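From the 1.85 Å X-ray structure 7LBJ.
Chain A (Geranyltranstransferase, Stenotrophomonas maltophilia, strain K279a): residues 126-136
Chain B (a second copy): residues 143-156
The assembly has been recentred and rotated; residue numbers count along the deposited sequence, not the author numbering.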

# COMPACT_ATOMS: atom_id res chain seq x y z
N GLN A 126 2.30 -2.65 4.11
CA GLN A 126 1.12 -2.32 3.32
C GLN A 126 1.12 -3.10 2.01
O GLN A 126 0.10 -3.69 1.64
CB GLN A 126 1.01 -0.81 3.04
CG GLN A 126 -0.22 -0.56 2.14
CD GLN A 126 -0.50 0.90 1.76
OE1 GLN A 126 -1.35 1.15 0.90
NE2 GLN A 126 0.20 1.86 2.36
N THR A 127 2.27 -3.13 1.32
CA THR A 127 2.30 -3.83 0.04
C THR A 127 2.03 -5.31 0.24
O THR A 127 1.32 -5.93 -0.56
CB THR A 127 3.64 -3.62 -0.66
OG1 THR A 127 4.01 -2.23 -0.61
CG2 THR A 127 3.55 -4.09 -2.13
N ARG A 128 2.56 -5.89 1.33
CA ARG A 128 2.37 -7.32 1.54
C ARG A 128 0.92 -7.65 1.82
O ARG A 128 0.45 -8.74 1.45
CB ARG A 128 3.27 -7.82 2.68
CG ARG A 128 3.25 -9.34 2.85
CD ARG A 128 3.98 -10.05 1.68
NE ARG A 128 4.14 -11.49 1.94
CZ ARG A 128 3.72 -12.46 1.13
NH1 ARG A 128 3.14 -12.19 -0.03
NH2 ARG A 128 3.90 -13.73 1.50
N ALA A 129 0.17 -6.74 2.46
CA ALA A 129 -1.25 -6.99 2.66
C ALA A 129 -1.96 -7.18 1.32
O ALA A 129 -2.74 -8.12 1.14
CB ALA A 129 -1.89 -5.83 3.43
N PHE A 130 -1.72 -6.28 0.36
CA PHE A 130 -2.37 -6.43 -0.94
C PHE A 130 -1.83 -7.64 -1.69
O PHE A 130 -2.59 -8.35 -2.36
CB PHE A 130 -2.20 -5.15 -1.76
CG PHE A 130 -2.97 -3.99 -1.18
CD1 PHE A 130 -4.36 -3.99 -1.24
CD2 PHE A 130 -2.32 -2.95 -0.53
CE1 PHE A 130 -5.10 -2.93 -0.69
CE2 PHE A 130 -3.06 -1.88 0.03
CZ PHE A 130 -4.44 -1.89 -0.03
N GLY A 131 -0.52 -7.88 -1.61
CA GLY A 131 0.05 -9.03 -2.31
C GLY A 131 -0.53 -10.36 -1.84
O GLY A 131 -0.83 -11.24 -2.64
N LEU A 132 -0.74 -10.49 -0.53
CA LEU A 132 -1.31 -11.74 -0.03
C LEU A 132 -2.72 -11.98 -0.56
O LEU A 132 -3.08 -13.12 -0.86
CB LEU A 132 -1.33 -11.73 1.50
CG LEU A 132 0.04 -12.01 2.09
CD1 LEU A 132 -0.03 -11.65 3.58
CD2 LEU A 132 0.34 -13.49 1.92
N LEU A 133 -3.52 -10.91 -0.66
CA LEU A 133 -4.86 -11.05 -1.25
C LEU A 133 -4.75 -11.41 -2.73
O LEU A 133 -5.47 -12.28 -3.22
CB LEU A 133 -5.68 -9.77 -1.09
CG LEU A 133 -6.17 -9.37 0.31
CD1 LEU A 133 -6.95 -8.04 0.24
CD2 LEU A 133 -7.01 -10.51 0.92
N ALA A 134 -3.90 -10.69 -3.46
CA ALA A 134 -3.80 -10.98 -4.89
C ALA A 134 -3.30 -12.41 -5.14
O ALA A 134 -3.63 -13.00 -6.17
CB ALA A 134 -2.88 -9.95 -5.56
N ASP A 135 -2.52 -12.97 -4.21
CA ASP A 135 -1.95 -14.30 -4.38
C ASP A 135 -2.81 -15.39 -3.73
O ASP A 135 -2.41 -16.56 -3.76
CB ASP A 135 -0.54 -14.37 -3.76
CG ASP A 135 0.54 -13.60 -4.57
OD1 ASP A 135 0.38 -13.40 -5.79
OD2 ASP A 135 1.59 -13.24 -3.97
N ALA A 136 -3.93 -15.03 -3.12
CA ALA A 136 -4.72 -16.00 -2.35
C ALA A 136 -5.21 -17.17 -3.23
O ALA A 136 -5.48 -17.00 -4.42
CB ALA A 136 -5.91 -15.32 -1.68
N ARG B 143 -7.11 -8.25 -13.74
CA ARG B 143 -6.84 -7.36 -12.62
C ARG B 143 -5.96 -8.04 -11.58
O ARG B 143 -5.00 -7.45 -11.07
CB ARG B 143 -8.15 -6.89 -11.97
CG ARG B 143 -8.90 -5.85 -12.81
CD ARG B 143 -10.18 -5.42 -12.13
NE ARG B 143 -11.28 -6.28 -12.51
CZ ARG B 143 -12.48 -6.25 -11.95
NH1 ARG B 143 -12.73 -5.48 -10.91
NH2 ARG B 143 -13.45 -7.01 -12.45
N VAL B 144 -6.25 -9.30 -11.27
CA VAL B 144 -5.45 -10.02 -10.27
C VAL B 144 -4.01 -10.19 -10.75
O VAL B 144 -3.07 -10.02 -9.96
CB VAL B 144 -6.12 -11.37 -9.96
CG1 VAL B 144 -5.13 -12.33 -9.32
CG2 VAL B 144 -7.29 -11.12 -9.04
N ALA B 145 -3.81 -10.51 -12.02
CA ALA B 145 -2.43 -10.67 -12.51
C ALA B 145 -1.65 -9.36 -12.42
O ALA B 145 -0.47 -9.36 -12.05
CB ALA B 145 -2.45 -11.19 -13.95
N CYS B 146 -2.30 -8.24 -12.72
CA CYS B 146 -1.63 -6.95 -12.59
C CYS B 146 -1.37 -6.61 -11.13
O CYS B 146 -0.30 -6.09 -10.79
CB CYS B 146 -2.47 -5.86 -13.24
SG CYS B 146 -2.52 -5.98 -15.05
N LEU B 147 -2.34 -6.87 -10.26
CA LEU B 147 -2.15 -6.60 -8.84
C LEU B 147 -1.03 -7.45 -8.26
O LEU B 147 -0.23 -6.97 -7.45
CB LEU B 147 -3.45 -6.88 -8.10
CG LEU B 147 -4.52 -5.82 -8.35
CD1 LEU B 147 -5.90 -6.45 -8.27
CD2 LEU B 147 -4.35 -4.73 -7.32
N GLN B 148 -0.96 -8.73 -8.64
CA GLN B 148 0.17 -9.57 -8.23
C GLN B 148 1.49 -8.97 -8.69
O GLN B 148 2.47 -8.90 -7.94
CB GLN B 148 0.00 -10.96 -8.82
CG GLN B 148 -1.05 -11.79 -8.12
CD GLN B 148 -1.24 -13.11 -8.82
OE1 GLN B 148 -1.46 -13.15 -10.03
NE2 GLN B 148 -1.10 -14.19 -8.08
N THR B 149 1.53 -8.55 -9.95
CA THR B 149 2.76 -8.00 -10.51
C THR B 149 3.19 -6.76 -9.74
O THR B 149 4.38 -6.60 -9.40
CB THR B 149 2.55 -7.69 -11.99
OG1 THR B 149 2.38 -8.92 -12.71
CG2 THR B 149 3.74 -6.90 -12.58
N LEU B 150 2.23 -5.88 -9.44
CA LEU B 150 2.56 -4.63 -8.77
C LEU B 150 3.02 -4.87 -7.34
O LEU B 150 3.99 -4.26 -6.87
CB LEU B 150 1.35 -3.69 -8.77
CG LEU B 150 1.62 -2.25 -8.36
CD1 LEU B 150 2.56 -1.63 -9.39
CD2 LEU B 150 0.32 -1.43 -8.26
N ALA B 151 2.31 -5.74 -6.62
CA ALA B 151 2.68 -5.97 -5.23
C ALA B 151 4.08 -6.57 -5.14
O ALA B 151 4.91 -6.13 -4.34
CB ALA B 151 1.67 -6.89 -4.56
N HIS B 152 4.36 -7.59 -5.97
CA HIS B 152 5.67 -8.24 -5.91
C HIS B 152 6.79 -7.25 -6.20
O HIS B 152 7.85 -7.30 -5.56
CB HIS B 152 5.71 -9.42 -6.89
CG HIS B 152 4.73 -10.51 -6.56
ND1 HIS B 152 4.35 -11.47 -7.47
CD2 HIS B 152 4.09 -10.81 -5.41
CE1 HIS B 152 3.49 -12.30 -6.90
NE2 HIS B 152 3.32 -11.92 -5.65
N ALA B 153 6.59 -6.37 -7.18
CA ALA B 153 7.62 -5.43 -7.60
C ALA B 153 7.79 -4.25 -6.65
O ALA B 153 8.84 -3.60 -6.66
CB ALA B 153 7.30 -4.88 -9.00
N SER B 154 6.77 -3.94 -5.85
CA SER B 154 6.78 -2.71 -5.06
C SER B 154 7.19 -2.91 -3.61
O SER B 154 7.53 -1.92 -2.95
CB SER B 154 5.40 -2.06 -5.10
OG SER B 154 5.04 -1.75 -6.46
N GLY B 155 7.15 -4.13 -3.09
CA GLY B 155 7.32 -4.37 -1.66
C GLY B 155 8.74 -4.71 -1.28
O GLY B 155 9.70 -4.28 -1.93
N ALA B 156 8.87 -5.51 -0.21
CA ALA B 156 10.18 -5.86 0.34
C ALA B 156 11.05 -6.64 -0.65
O ALA B 156 12.29 -6.61 -0.54
CB ALA B 156 10.00 -6.66 1.64
O HOH W 1 5.53 -0.43 -1.85

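Two helices, one from each copy of the protein, pack against each other in a roughly antiparallel way. Their N-to-C directions differ by 147°, and the axes come within 8.7 Å. The contact buries 426 Å², counting both sides. Small residues line much of it, so the backbones lie close.

A:Gln126 does not reach the chain B stretch. A:Thr127 makes the first contact. Its CA-to-CB bond points toward the other helix, and its chi1 is in the m well. The methyl A:Thr127 CG2 rests over the end of the chain B helix, 3.3 Å from B:Ala151 O and 3.7 Å from B:Gly155 N. A:Thr127 CG2 also lies 4.0 Å from B:Ser154 CB. B:Gly155 suits this place because it has no side chain; a CB there would sit 3.3 Å from A:Thr127 CG2, which is tight. The hydroxyl of A:Thr127 adds a polar link through water 1. This water donates to A:Thr127 OG1 at 2.7 Å and to B:Ser154 O at 2.7 Å, bridging the chains. The side chain of B:Ser154 turns back to its own helix, where B:Ser154 OG donates to B:Leu150 O at 2.8 Å.

A:Arg128 and A:Ala129 play little or no part. A:Phe130 starts toward chain B, but the end of its side chain leads away.

A:Gly131 marks the closest pairing of CA atoms, 5.0 Å from A:Gly131 CA to B:Ala151 CA. The methyl of B:Ala151 packs directly on the glycine, with B:Ala151 CB 3.5 Å from A:Gly131 CA. A CB on A:Gly131 would lie 3.3 Å from B:Ala151 CB, again tight. Glycine facing alanine therefore allows the close approach.

A:Leu132 points away, and A:Leu133 is out of reach. A:Ala134 returns to the contact and is buried. A:Ala134 CB packs 3.6 Å from B:Gln148 CG and 4.0 Å from B:Leu147 CB. A:Ala134 O lies 3.6 Å from B:Val144 CG1. The small methyl fits against B:Leu147 and B:Gln148.

A:Asp135 follows the helix and supplies the direct polar contacts. Its CA-to-CB bond points sideways, but chi1 in the m well helps place the carboxylate near chain B. B:Gln148 NE2 donates to A:Asp135 OD1 at 2.8 Å. B:His152 NE2 donates to A:Asp135 OD2 at 2.7 Å, nearly straight at 174°. OD2 meets the imidazole at its edge, near the ring plane. B:Gln148 and B:His152 are one helical turn apart, so one carboxylate can serve both. A:Ala136 makes no contact with the chain B stretch.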